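PDB 6NBO: N-isopropylammelide isopropylaminohydrolase from Burkholderia multivorans ATCC 17616, which is a zinc-binding member of the amidohydrolase family, built around a TIM-barrel domain with a small beta-rich region beside it. Local coordinates for residues Val246-Ala251 / Leu272-Val277; Arg268-Gly273 / Ala295-Ile300; Ala24-Ile29 / Pro39-Pro44; Leu13-Arg18 / Cys47-Gly52; Leu68-Trp73 / Val306-Thr311. One frame throughout, in Å; residues are numbered along the deposited sequence. Where two conformers were deposited one is given.

In the fold
Contacts 4 and 3 come first along the chain, 3 nested within 4, their centres about 7 Å apart at the small mixed sheet of strands 11-17, 25-30, 33-38 and 48-51. The other three belong to the amidohydrolase barrel. Contact 1 pairs strands 246-250 and 275-278; contact 2, again about 7 Å away by centres, shares L272 and G273 with it and packs the end of helix 259-272 on the turn leading into strand 299-301, the neighbour of 275-278. Contact 5 joins the loops after strands 56-66 and 299-301, with contacts 1 and 2 nested inside it in sequence. The centres of contacts 1 and 3 are about 38 Å apart, the sheet lying far from the zinc site of H250.

Contact 1 of 5, residues Val246-Ala251 / Leu272-Val277; sequences VTISHA and LGVAVV
I248 and V276 pair in parallel strands whose short axes approach to 4.6 Å at 25°, joined by I248 N to A275 O (3.1 Å, N-H...O 173°), V277 N to I248 O (2.9 Å) and H250 N to V277 O. On one face, CG1 of I248 meets CG1 of V274 at 3.6 Å as the two side chains cross. The other face carries T247, S249 and V277: CG2 of V277 touches CG2 of T247 at 3.7 Å, while CB of V277 lies 3.6 Å from OG of S249. That hydroxyl is buried and hydrogen-bonded to D216 and H65. Where the strands begin, a water joins V246 O, T247 OG1 and A275 N; T247 OG1 is also bonded to R124. The side chain of H250 leaves the backbone away from the second strand, and its imidazole binds a zinc ion that D304 also binds. Strand 215-219 bonds to the backbone of T247 and S249 from the far side of strand 246-250. I300 of strand 299-301 packs on T247, A275 and V277, whereas L230 and I233 of helix 223-239 cover I248.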
# COMPACT_ATOMS: atom_id res chain seq x y z
N VAL A 246 8.62 -1.20 -11.44
CA VAL A 246 9.10 -2.18 -10.47
C VAL A 246 9.12 -1.56 -9.08
O VAL A 246 9.56 -0.42 -8.91
CB VAL A 246 10.49 -2.72 -10.87
CG1 VAL A 246 11.08 -3.61 -9.75
CG2 VAL A 246 10.41 -3.49 -12.17
N THR A 247 8.63 -2.31 -8.10
CA THR A 247 8.63 -1.92 -6.70
C THR A 247 9.37 -3.01 -5.92
O THR A 247 9.20 -4.21 -6.21
CB THR A 247 7.18 -1.78 -6.18
OG1 THR A 247 6.51 -0.77 -6.95
CG2 THR A 247 7.11 -1.41 -4.70
N ILE A 248 10.19 -2.60 -4.96
CA ILE A 248 10.86 -3.53 -4.05
C ILE A 248 10.19 -3.40 -2.69
O ILE A 248 10.23 -2.32 -2.08
CB ILE A 248 12.36 -3.23 -3.92
CG1 ILE A 248 12.99 -3.03 -5.30
CG2 ILE A 248 13.03 -4.38 -3.13
CD1 ILE A 248 12.97 -4.27 -6.16
N SER A 249 9.62 -4.49 -2.19
CA SER A 249 9.00 -4.47 -0.87
C SER A 249 9.98 -4.98 0.18
O SER A 249 10.69 -5.96 -0.04
CB SER A 249 7.73 -5.32 -0.85
OG SER A 249 6.66 -4.65 -1.51
N HIS A 250 9.98 -4.30 1.34
CA HIS A 250 10.75 -4.60 2.54
C HIS A 250 12.20 -4.13 2.38
O HIS A 250 12.59 -3.14 3.00
CB HIS A 250 10.66 -6.09 2.89
CG HIS A 250 9.24 -6.56 3.06
ND1 HIS A 250 8.31 -5.84 3.77
CD2 HIS A 250 8.59 -7.65 2.58
CE1 HIS A 250 7.15 -6.47 3.74
NE2 HIS A 250 7.29 -7.58 3.03
N ALA A 251 12.98 -4.80 1.54
CA ALA A 251 14.32 -4.33 1.18
C ALA A 251 15.20 -4.15 2.42
O ALA A 251 15.97 -3.19 2.51
CB ALA A 251 14.24 -3.03 0.38
N LEU A 272 15.67 4.55 -12.13
CA LEU A 272 14.72 3.66 -12.79
C LEU A 272 13.29 3.87 -12.31
O LEU A 272 12.39 3.15 -12.76
CB LEU A 272 15.13 2.20 -12.58
CG LEU A 272 16.41 1.84 -13.34
CD1 LEU A 272 16.99 0.52 -12.86
CD2 LEU A 272 16.10 1.77 -14.83
N GLY A 273 13.05 4.83 -11.42
CA GLY A 273 11.72 4.99 -10.88
C GLY A 273 11.26 3.82 -10.04
O GLY A 273 10.06 3.55 -9.99
N VAL A 274 12.18 3.13 -9.38
CA VAL A 274 11.84 2.01 -8.50
C VAL A 274 11.59 2.55 -7.10
O VAL A 274 12.48 3.15 -6.49
CB VAL A 274 12.96 0.96 -8.49
CG1 VAL A 274 12.66 -0.10 -7.43
CG2 VAL A 274 13.12 0.35 -9.87
N ALA A 275 10.38 2.33 -6.58
CA ALA A 275 10.02 2.72 -5.22
C ALA A 275 10.31 1.58 -4.25
O ALA A 275 10.48 0.43 -4.64
CB ALA A 275 8.53 3.10 -5.15
N VAL A 276 10.39 1.93 -2.96
CA VAL A 276 10.58 0.94 -1.92
C VAL A 276 9.39 1.00 -0.97
O VAL A 276 8.87 2.07 -0.65
CB VAL A 276 11.93 1.13 -1.19
CG1 VAL A 276 11.98 2.42 -0.36
CG2 VAL A 276 12.26 -0.10 -0.33
N VAL A 277 8.93 -0.18 -0.55
CA VAL A 277 7.88 -0.30 0.45
C VAL A 277 8.53 -0.60 1.79
O VAL A 277 9.32 -1.54 1.90
CB VAL A 277 6.86 -1.39 0.09
CG1 VAL A 277 5.92 -1.61 1.26
CG2 VAL A 277 6.13 -1.04 -1.18
O HOH W 1 10.95 0.52 -12.43
O HOH W 2 7.72 1.39 -7.95

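Contact 2 of 5, residues Arg268-Gly273 / Ala295-Ile300; sequences RMAELG and AGVTVI
A295 meets A270 through its carbonyl: A295 O lies 3.2 Å from CB of A270, a snug approach of a backbone oxygen to a methyl group near the ends of two helices. G296 follows at a positive phi of 87°, the residue at which helix 289-295 gives up its helical geometry in a Schellman motif. Its own carbonyl oxygen also turns to A270, G296 O being 3.5 Å from A270 CB, so that one methyl is shared by two successive peptide oxygens. Beside it a water donates to A270 O at 2.9 Å and reaches G296 O by a weak bond. V297 then supplies the apolar part. CG2, set anti to the carbonyl carbon and beside the backbone N, lies 4.0 Å from CB of M269 and 4.1 Å from CB of A270, and comes within 3.8 Å of A270 N. This one branch therefore spans two neighbouring residues of the last helical turn, and no direct hydrogen bond joins the segments. Further on, T298 and I300 bond through their backbones to V276, and I300 packs against A348 and C352 of helix 346-352. The first helix stops in the same fashion: G273 N bonds to A270 O at 3.1 Å, and G273 also takes a positive phi in a Schellman motif. Two helices thus end side by side and lead into the adjacent strands 275-278 and 299-301. These are the helix-to-strand turns of a TIM barrel, which lie at the barrel end away from the catalytic, strand-to-helix loops.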
# COMPACT_ATOMS: atom_id res chain seq x y z
N ARG A 268 20.53 3.97 -8.32
CA ARG A 268 20.01 3.23 -9.46
C ARG A 268 18.50 3.11 -9.39
O ARG A 268 17.81 3.26 -10.41
CB ARG A 268 20.64 1.84 -9.51
CG ARG A 268 22.12 1.89 -9.85
CD ARG A 268 22.79 0.55 -9.60
NE ARG A 268 22.27 -0.49 -10.47
CZ ARG A 268 22.56 -1.77 -10.34
NH1 ARG A 268 23.36 -2.15 -9.35
NH2 ARG A 268 22.05 -2.67 -11.17
N MET A 269 17.96 2.84 -8.19
CA MET A 269 16.51 2.79 -8.03
C MET A 269 15.87 4.12 -8.39
O MET A 269 14.84 4.15 -9.07
CB MET A 269 16.17 2.38 -6.60
CG MET A 269 16.75 1.01 -6.23
SD MET A 269 16.66 0.66 -4.47
CE MET A 269 14.90 0.69 -4.29
N ALA A 270 16.45 5.24 -7.95
CA ALA A 270 15.88 6.53 -8.29
C ALA A 270 15.85 6.73 -9.80
O ALA A 270 14.83 7.15 -10.37
CB ALA A 270 16.68 7.65 -7.62
N GLU A 271 16.97 6.43 -10.46
CA GLU A 271 17.06 6.55 -11.92
C GLU A 271 15.97 5.75 -12.62
O GLU A 271 15.37 6.22 -13.59
CB GLU A 271 18.45 6.11 -12.38
CG GLU A 271 18.66 6.12 -13.88
CD GLU A 271 18.39 7.48 -14.49
OE1 GLU A 271 18.79 8.50 -13.88
OE2 GLU A 271 17.77 7.54 -15.58
N LEU A 272 15.67 4.55 -12.13
CA LEU A 272 14.72 3.66 -12.79
C LEU A 272 13.29 3.87 -12.31
O LEU A 272 12.39 3.15 -12.76
CB LEU A 272 15.13 2.20 -12.58
CG LEU A 272 16.41 1.84 -13.34
CD1 LEU A 272 16.99 0.52 -12.86
CD2 LEU A 272 16.10 1.77 -14.83
N GLY A 273 13.05 4.83 -11.42
CA GLY A 273 11.72 4.99 -10.88
C GLY A 273 11.26 3.82 -10.04
O GLY A 273 10.06 3.55 -9.99
N ALA A 295 18.23 10.20 -1.73
CA ALA A 295 18.67 9.63 -2.99
C ALA A 295 17.64 9.79 -4.10
O ALA A 295 17.93 9.46 -5.25
CB ALA A 295 19.02 8.15 -2.83
N GLY A 296 16.45 10.29 -3.78
CA GLY A 296 15.42 10.41 -4.79
C GLY A 296 14.56 9.18 -4.97
O GLY A 296 13.92 9.04 -6.02
N VAL A 297 14.53 8.29 -3.99
CA VAL A 297 13.75 7.05 -4.06
C VAL A 297 12.43 7.28 -3.34
O VAL A 297 12.41 7.69 -2.17
CB VAL A 297 14.52 5.87 -3.45
CG1 VAL A 297 13.63 4.61 -3.42
CG2 VAL A 297 15.78 5.59 -4.24
N THR A 298 11.33 7.03 -4.02
CA THR A 298 10.01 7.14 -3.39
C THR A 298 9.80 6.03 -2.37
O THR A 298 10.08 4.86 -2.63
CB THR A 298 8.93 7.07 -4.45
OG1 THR A 298 9.11 8.15 -5.37
CG2 THR A 298 7.53 7.17 -3.81
N VAL A 299 9.26 6.40 -1.21
CA VAL A 299 8.99 5.45 -0.13
C VAL A 299 7.48 5.27 0.01
O VAL A 299 6.74 6.25 0.17
CB VAL A 299 9.62 5.90 1.20
CG1 VAL A 299 9.30 4.87 2.30
CG2 VAL A 299 11.13 6.03 1.05
N ILE A 300 7.05 4.01 -0.03
CA ILE A 300 5.65 3.59 0.13
C ILE A 300 5.50 2.96 1.50
O ILE A 300 6.25 2.04 1.85
CB ILE A 300 5.26 2.59 -0.97
CG1 ILE A 300 5.51 3.16 -2.38
CG2 ILE A 300 3.79 2.15 -0.80
CD1 ILE A 300 5.50 2.09 -3.47
O HOH W 3 12.43 7.55 -8.79

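Contact 3 of 5, residues Ala24-Ile29 / Pro39-Pro44; sequences ALDILI and PSLDAP
D26 reaches from its strand to the backbone of L41. CB of D26 lies 3.8 Å from CG of L41, packing against its isobutyl group. CG of D26 stands anti to the carbonyl carbon (chi1 -52°), and beyond it the carboxylate divides its work. OD2 of D26 accepts L41 N at 2.8 Å, the donor arriving on the anti side, 22° out of the carboxylate plane, with an N-H...O angle of 146°. A water donates to the same oxygen and to L41 O, so L41 is tied to OD2 directly at its N-H and through the water at its carbonyl. S40 N lies 3.2 Å from OD2 of D26, but the angle is too poor for a bond; a second water accepts from S40 N and donates to OD1. That oxygen is held as well by N16 N of strand 11-17, which leaves the buried carboxylate gripped at both ends. Beyond the polar part, CD1 of L41 rests 3.6 Å from D26 O and 3.9 Å from CB of L28. L28 and P44 then meet tip to tip, L28 CD1 to P44 CD at 3.8 Å. L41 also packs on R36 of strand 33-38. The irregular segment 39-44 leaves the antiparallel hairpin of strands 25-30 and 33-38 and runs toward strand 48-51 at the opposite edge of the sheet, a cross-over connection within the small sheet beside the amidohydrolase barrel.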
# COMPACT_ATOMS: atom_id res chain seq x y z
N ALA A 24 -7.25 28.39 6.17
CA ALA A 24 -8.36 27.50 5.89
C ALA A 24 -8.95 27.80 4.51
O ALA A 24 -8.81 28.90 3.98
CB ALA A 24 -9.45 27.63 6.95
N LEU A 25 -9.60 26.80 3.93
CA LEU A 25 -10.25 26.99 2.64
C LEU A 25 -11.48 26.09 2.56
O LEU A 25 -11.76 25.31 3.47
CB LEU A 25 -9.28 26.73 1.48
CG LEU A 25 -8.42 25.46 1.49
CD1 LEU A 25 -9.21 24.17 1.28
CD2 LEU A 25 -7.32 25.59 0.45
N ASP A 26 -12.21 26.21 1.45
CA ASP A 26 -13.29 25.30 1.12
C ASP A 26 -12.86 24.39 -0.02
O ASP A 26 -11.99 24.73 -0.82
CB ASP A 26 -14.57 26.04 0.70
CG ASP A 26 -15.00 27.10 1.69
OD1 ASP A 26 -14.73 26.99 2.90
OD2 ASP A 26 -15.63 28.06 1.22
N ILE A 27 -13.50 23.22 -0.09
CA ILE A 27 -13.26 22.26 -1.16
C ILE A 27 -14.60 21.98 -1.81
O ILE A 27 -15.50 21.42 -1.17
CB ILE A 27 -12.63 20.95 -0.64
CG1 ILE A 27 -11.30 21.22 0.04
CG2 ILE A 27 -12.44 19.96 -1.81
CD1 ILE A 27 -10.69 19.97 0.74
N LEU A 28 -14.74 22.37 -3.08
CA LEU A 28 -15.94 22.08 -3.85
C LEU A 28 -15.71 20.80 -4.65
O LEU A 28 -14.74 20.68 -5.40
CB LEU A 28 -16.28 23.23 -4.80
CG LEU A 28 -17.50 22.99 -5.69
CD1 LEU A 28 -18.78 22.84 -4.85
CD2 LEU A 28 -17.68 24.11 -6.73
N ILE A 29 -16.64 19.86 -4.51
CA ILE A 29 -16.57 18.57 -5.19
C ILE A 29 -17.74 18.48 -6.15
O ILE A 29 -18.87 18.84 -5.79
CB ILE A 29 -16.62 17.41 -4.17
CG1 ILE A 29 -15.31 17.36 -3.38
CG2 ILE A 29 -16.92 16.08 -4.86
CD1 ILE A 29 -15.45 16.65 -2.04
N PRO A 39 -10.76 30.05 -0.53
CA PRO A 39 -11.53 30.61 0.60
C PRO A 39 -12.92 31.05 0.17
O PRO A 39 -13.11 31.66 -0.88
CB PRO A 39 -10.68 31.81 1.02
CG PRO A 39 -10.07 32.28 -0.28
CD PRO A 39 -9.79 31.01 -1.07
N SER A 40 -13.90 30.74 1.02
CA SER A 40 -15.26 31.25 0.87
C SER A 40 -15.80 31.04 -0.55
O SER A 40 -16.24 31.97 -1.22
CB SER A 40 -15.34 32.73 1.25
OG SER A 40 -14.99 32.91 2.61
N LEU A 41 -15.77 29.78 -0.99
CA LEU A 41 -16.26 29.46 -2.33
C LEU A 41 -17.76 29.67 -2.44
O LEU A 41 -18.51 29.46 -1.49
CB LEU A 41 -15.92 28.01 -2.68
CG LEU A 41 -14.45 27.62 -2.74
CD1 LEU A 41 -14.27 26.17 -3.22
CD2 LEU A 41 -13.71 28.59 -3.64
N ASP A 42 -18.21 30.09 -3.63
CA ASP A 42 -19.63 30.14 -3.92
C ASP A 42 -20.20 28.74 -4.05
O ASP A 42 -19.52 27.81 -4.49
CB ASP A 42 -19.90 30.92 -5.21
CG ASP A 42 -19.01 32.14 -5.34
OD1 ASP A 42 -19.32 33.17 -4.71
OD2 ASP A 42 -17.98 32.04 -6.05
N ALA A 43 -21.45 28.59 -3.67
CA ALA A 43 -22.13 27.31 -3.74
C ALA A 43 -22.89 27.21 -5.05
O ALA A 43 -23.75 28.06 -5.32
CB ALA A 43 -23.08 27.14 -2.57
N PRO A 44 -22.61 26.23 -5.91
CA PRO A 44 -23.49 25.99 -7.04
C PRO A 44 -24.90 25.73 -6.55
O PRO A 44 -25.10 25.20 -5.44
CB PRO A 44 -22.88 24.74 -7.70
CG PRO A 44 -21.46 24.72 -7.26
CD PRO A 44 -21.45 25.32 -5.88
O HOH W 4 -18.33 28.77 1.08
O HOH W 5 -13.07 29.08 3.46

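Contact 4 of 5, residues Leu13-Arg18 / Cys47-Gly52; sequences LIRNVR and CAIEEG
L13 and I49 lie side by side and point the same way in two parallel strands, CB of L13 meeting CD1 of I49 at 3.9 Å. The backbone bonds around them are regular: L13 N to A48 O and E50 N to L13 O, both at 2.9 Å, then R15 N to E50 O. G52 N closes the series on R15 O at 2.7 Å, with the N-H...O angle bent to 141°. On the L13 face, R15 extends fully from CG to NE and carries its guanidinium across I49. CD1 of I49 sits 4.1 Å above one face, toward the rim, while CG2 of I49 lies 3.7 Å from NH1 of R15. At the guanidinium edge, in plane, OE2 of E51 forms a long salt bridge with NH1 of R15 at 3.5 Å, the two flat groups turned 40° apart. The E51 chain bends at chi2 (-62°), which sets its CD, and a water donates to OE1 of E51 and accepts weakly from N16 ND2. Strand 48-51 is an edge strand of the four-stranded mixed sheet next to the barrel, and the strand 11-17 turns a corner at N16, where N16 and V17 both face L25 in a G1 beta bulge. In this corner G52 CA comes within 3.8 Å of CG1 of V17. Further out, strand 25-30 flanks the other side of strand 11-17, with I14 packing on I29 and V17 on I27. E50 turns its carboxylate away to a salt bridge with R397, and G52 O accepts from R386 NH1.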
# COMPACT_ATOMS: atom_id res chain seq x y z
N LEU A 13 -19.95 20.82 -1.19
CA LEU A 13 -19.07 21.89 -0.75
C LEU A 13 -18.69 21.62 0.70
O LEU A 13 -19.54 21.68 1.59
CB LEU A 13 -19.74 23.26 -0.89
CG LEU A 13 -18.91 24.46 -0.41
CD1 LEU A 13 -17.58 24.53 -1.16
CD2 LEU A 13 -19.69 25.75 -0.59
N ILE A 14 -17.42 21.30 0.92
CA ILE A 14 -16.88 21.13 2.26
C ILE A 14 -16.26 22.46 2.68
O ILE A 14 -15.24 22.88 2.13
CB ILE A 14 -15.83 20.01 2.30
CG1 ILE A 14 -16.41 18.70 1.76
CG2 ILE A 14 -15.27 19.86 3.73
CD1 ILE A 14 -15.34 17.58 1.59
N ARG A 15 -16.89 23.14 3.63
CA ARG A 15 -16.45 24.46 4.04
C ARG A 15 -15.48 24.38 5.21
O ARG A 15 -15.61 23.53 6.09
CB ARG A 15 -17.64 25.32 4.43
CG ARG A 15 -18.39 25.91 3.25
CD ARG A 15 -19.50 26.80 3.76
NE ARG A 15 -20.24 27.40 2.66
CZ ARG A 15 -21.54 27.67 2.71
NH1 ARG A 15 -22.24 27.39 3.81
NH2 ARG A 15 -22.14 28.23 1.66
N ASN A 16 -14.53 25.31 5.22
CA ASN A 16 -13.78 25.67 6.43
C ASN A 16 -12.92 24.50 6.93
O ASN A 16 -13.08 24.01 8.06
CB ASN A 16 -14.75 26.15 7.52
CG ASN A 16 -14.05 26.63 8.77
OD1 ASN A 16 -12.88 27.02 8.72
ND2 ASN A 16 -14.75 26.60 9.89
N VAL A 17 -12.01 24.05 6.07
CA VAL A 17 -11.03 23.02 6.42
C VAL A 17 -9.63 23.56 6.15
O VAL A 17 -9.45 24.58 5.49
CB VAL A 17 -11.25 21.71 5.65
CG1 VAL A 17 -12.58 21.08 6.06
CG2 VAL A 17 -11.18 21.96 4.15
N ARG A 18 -8.64 22.86 6.69
CA ARG A 18 -7.25 23.24 6.56
C ARG A 18 -6.48 22.07 5.96
O ARG A 18 -6.65 20.92 6.39
CB ARG A 18 -6.66 23.62 7.91
CG ARG A 18 -7.18 24.94 8.50
CD ARG A 18 -6.73 25.09 9.95
NE ARG A 18 -7.19 23.97 10.76
CZ ARG A 18 -6.40 23.20 11.50
NH1 ARG A 18 -5.10 23.43 11.55
NH2 ARG A 18 -6.92 22.19 12.19
N CYS A 47 -26.34 22.58 -4.12
CA CYS A 47 -25.19 21.81 -3.68
C CYS A 47 -25.33 21.45 -2.20
O CYS A 47 -25.77 22.27 -1.40
CB CYS A 47 -23.94 22.67 -3.92
SG CYS A 47 -22.36 22.11 -3.34
N ALA A 48 -24.95 20.22 -1.84
CA ALA A 48 -24.89 19.84 -0.44
C ALA A 48 -23.74 20.57 0.26
O ALA A 48 -22.70 20.86 -0.34
CB ALA A 48 -24.71 18.33 -0.30
N ILE A 49 -23.95 20.89 1.53
CA ILE A 49 -22.98 21.62 2.34
C ILE A 49 -22.51 20.72 3.47
O ILE A 49 -23.34 20.14 4.18
CB ILE A 49 -23.58 22.92 2.92
CG1 ILE A 49 -24.18 23.79 1.81
CG2 ILE A 49 -22.51 23.69 3.68
CD1 ILE A 49 -23.16 24.25 0.81
N GLU A 50 -21.20 20.63 3.66
CA GLU A 50 -20.62 19.95 4.81
C GLU A 50 -19.76 20.96 5.56
O GLU A 50 -18.82 21.53 4.99
CB GLU A 50 -19.81 18.74 4.34
CG GLU A 50 -19.31 17.85 5.43
CD GLU A 50 -20.41 17.06 6.11
OE1 GLU A 50 -21.49 16.82 5.50
OE2 GLU A 50 -20.19 16.67 7.26
N GLU A 51 -20.08 21.21 6.83
CA GLU A 51 -19.31 22.16 7.62
C GLU A 51 -18.09 21.46 8.21
O GLU A 51 -18.23 20.60 9.09
CB GLU A 51 -20.18 22.78 8.72
CG GLU A 51 -21.28 23.73 8.20
CD GLU A 51 -20.74 24.96 7.46
OE1 GLU A 51 -19.52 25.25 7.57
OE2 GLU A 51 -21.53 25.65 6.77
N GLY A 52 -16.90 21.82 7.72
CA GLY A 52 -15.67 21.19 8.19
C GLY A 52 -15.21 21.63 9.56
O GLY A 52 -14.39 20.94 10.17
O HOH W 6 -17.59 24.90 9.43

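Contact 5 of 5, residues Leu68-Trp73 / Val306-Thr311; sequences LDKTHW and VRDTWT
T71 and V306 join two loops through a short bond, T71 OG1 donating to V306 O at 2.6 Å. The same hydroxyl oxygen accepts from W73 N at 3.0 Å, an ST turn, so T71 both shapes its own loop and grips the other. These loops follow strands 56-66 and 299-301, the first and last strands of the barrel, on the side where a TIM barrel carries its active site. The buried part is closely packed. H72 N donates to R307 O at 2.8 Å, tilted 33° from the carbonyl plane, and CB of D308 presses to 3.2 Å from K70 O. NE2 of H72 lies 3.6 Å from CG2 of T309, while Y96 and H102 meet the same ring from outside the two loops. CG1 of V306 touches CE3 of W73 at 3.7 Å. K70 passes across D308, and its ammonium group goes on to salt bridges with E93 and D128, which would balance its charge, and a hydrogen bond with Q161. The outer part is looser. R307 is exposed, yet its guanidinium meets the W73 ring obliquely: CZ3 of W73 sits 3.5 Å above the centre of the guanidinium face, with the planes 43° apart. A bound 1,2-ethanediol, probably from the crystallisation liquor, lies beside R307. W310, exposed and poorly ordered, has its NE1 bonded to E93. OD1 of D308 accepts W310 N from above the carboxylate plane, an Asx turn, and T311 N nearly along its own C-O axis, completing an Asx motif.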
# COMPACT_ATOMS: atom_id res chain seq x y z
N LEU A 68 -4.69 -8.74 1.87
CA LEU A 68 -6.10 -8.78 2.24
C LEU A 68 -6.64 -10.20 2.25
O LEU A 68 -7.61 -10.49 2.96
CB LEU A 68 -6.95 -7.94 1.29
CG LEU A 68 -6.79 -6.41 1.23
CD1 LEU A 68 -7.68 -5.82 0.15
CD2 LEU A 68 -7.06 -5.77 2.58
N ASP A 69 -6.04 -11.09 1.46
CA ASP A 69 -6.55 -12.46 1.40
C ASP A 69 -6.26 -13.23 2.68
O ASP A 69 -6.99 -14.17 3.00
CB ASP A 69 -5.95 -13.20 0.18
CG ASP A 69 -4.42 -13.27 0.21
OD1 ASP A 69 -3.76 -12.29 0.63
OD2 ASP A 69 -3.87 -14.32 -0.21
N LYS A 70 -5.23 -12.84 3.43
CA LYS A 70 -4.76 -13.62 4.58
C LYS A 70 -5.43 -13.23 5.89
O LYS A 70 -5.34 -13.99 6.87
CB LYS A 70 -3.25 -13.45 4.79
CG LYS A 70 -2.30 -13.94 3.70
CD LYS A 70 -0.87 -13.56 4.14
CE LYS A 70 0.18 -13.75 3.05
NZ LYS A 70 0.51 -15.18 2.79
N THR A 71 -6.03 -12.04 5.95
CA THR A 71 -6.43 -11.44 7.21
C THR A 71 -7.54 -12.23 7.88
O THR A 71 -8.39 -12.84 7.22
CB THR A 71 -6.91 -9.99 7.01
OG1 THR A 71 -7.17 -9.39 8.28
CG2 THR A 71 -8.18 -9.94 6.16
N HIS A 72 -7.52 -12.23 9.22
CA HIS A 72 -8.62 -12.74 10.03
C HIS A 72 -9.49 -11.61 10.57
O HIS A 72 -10.22 -11.80 11.55
CB HIS A 72 -8.10 -13.61 11.16
CG HIS A 72 -7.48 -14.89 10.69
ND1 HIS A 72 -7.51 -16.05 11.44
CD2 HIS A 72 -6.81 -15.19 9.55
CE1 HIS A 72 -6.89 -17.01 10.78
NE2 HIS A 72 -6.45 -16.52 9.63
N TRP A 73 -9.40 -10.42 9.98
CA TRP A 73 -10.24 -9.31 10.38
C TRP A 73 -11.70 -9.74 10.37
O TRP A 73 -12.17 -10.38 9.43
CB TRP A 73 -10.04 -8.12 9.44
CG TRP A 73 -10.55 -6.84 10.03
CD1 TRP A 73 -11.78 -6.27 9.85
CD2 TRP A 73 -9.84 -5.98 10.94
NE1 TRP A 73 -11.87 -5.10 10.58
CE2 TRP A 73 -10.69 -4.91 11.26
CE3 TRP A 73 -8.56 -6.02 11.50
CZ2 TRP A 73 -10.31 -3.88 12.12
CZ3 TRP A 73 -8.18 -5.00 12.37
CH2 TRP A 73 -9.05 -3.95 12.66
N VAL A 306 -2.31 -8.05 8.38
CA VAL A 306 -3.19 -7.49 9.40
C VAL A 306 -3.92 -8.65 10.07
O VAL A 306 -4.83 -9.24 9.47
CB VAL A 306 -4.20 -6.49 8.82
CG1 VAL A 306 -5.19 -6.05 9.91
CG2 VAL A 306 -3.47 -5.28 8.21
N ARG A 307 -3.52 -8.98 11.30
CA ARG A 307 -4.20 -9.98 12.12
C ARG A 307 -4.41 -11.30 11.36
O ARG A 307 -5.54 -11.75 11.16
CB ARG A 307 -5.53 -9.44 12.65
CG ARG A 307 -5.34 -8.25 13.56
CD ARG A 307 -6.51 -8.03 14.52
NE ARG A 307 -6.44 -6.66 15.01
CZ ARG A 307 -7.42 -6.02 15.63
NH1 ARG A 307 -8.59 -6.61 15.87
NH2 ARG A 307 -7.22 -4.76 16.01
N ASP A 308 -3.30 -11.89 10.92
CA ASP A 308 -3.39 -13.14 10.18
C ASP A 308 -2.61 -14.20 10.94
O ASP A 308 -2.37 -14.03 12.14
CB ASP A 308 -2.91 -12.94 8.73
CG ASP A 308 -1.48 -12.40 8.62
OD1 ASP A 308 -0.63 -12.70 9.48
OD2 ASP A 308 -1.22 -11.69 7.63
N THR A 309 -2.24 -15.32 10.30
CA THR A 309 -1.52 -16.34 11.04
C THR A 309 -0.03 -16.04 11.18
O THR A 309 0.65 -16.72 11.95
CB THR A 309 -1.70 -17.73 10.41
OG1 THR A 309 -0.96 -17.81 9.18
CG2 THR A 309 -3.17 -18.03 10.15
N TRP A 310 0.48 -15.04 10.44
CA TRP A 310 1.86 -14.60 10.60
C TRP A 310 2.00 -13.59 11.73
O TRP A 310 2.93 -13.67 12.54
CB TRP A 310 2.38 -13.95 9.31
CG TRP A 310 2.55 -14.83 8.12
CD1 TRP A 310 1.57 -15.31 7.31
CD2 TRP A 310 3.79 -15.27 7.55
NE1 TRP A 310 2.12 -16.05 6.29
CE2 TRP A 310 3.48 -16.04 6.42
CE3 TRP A 310 5.13 -15.10 7.91
CZ2 TRP A 310 4.46 -16.65 5.63
CZ3 TRP A 310 6.11 -15.71 7.13
CH2 TRP A 310 5.77 -16.47 6.00
N THR A 311 1.10 -12.60 11.78
CA THR A 311 1.29 -11.48 12.70
C THR A 311 -0.04 -11.11 13.35
O THR A 311 -1.07 -11.10 12.68
CB THR A 311 1.89 -10.26 11.99
OG1 THR A 311 2.07 -9.19 12.93
CG2 THR A 311 0.97 -9.76 10.86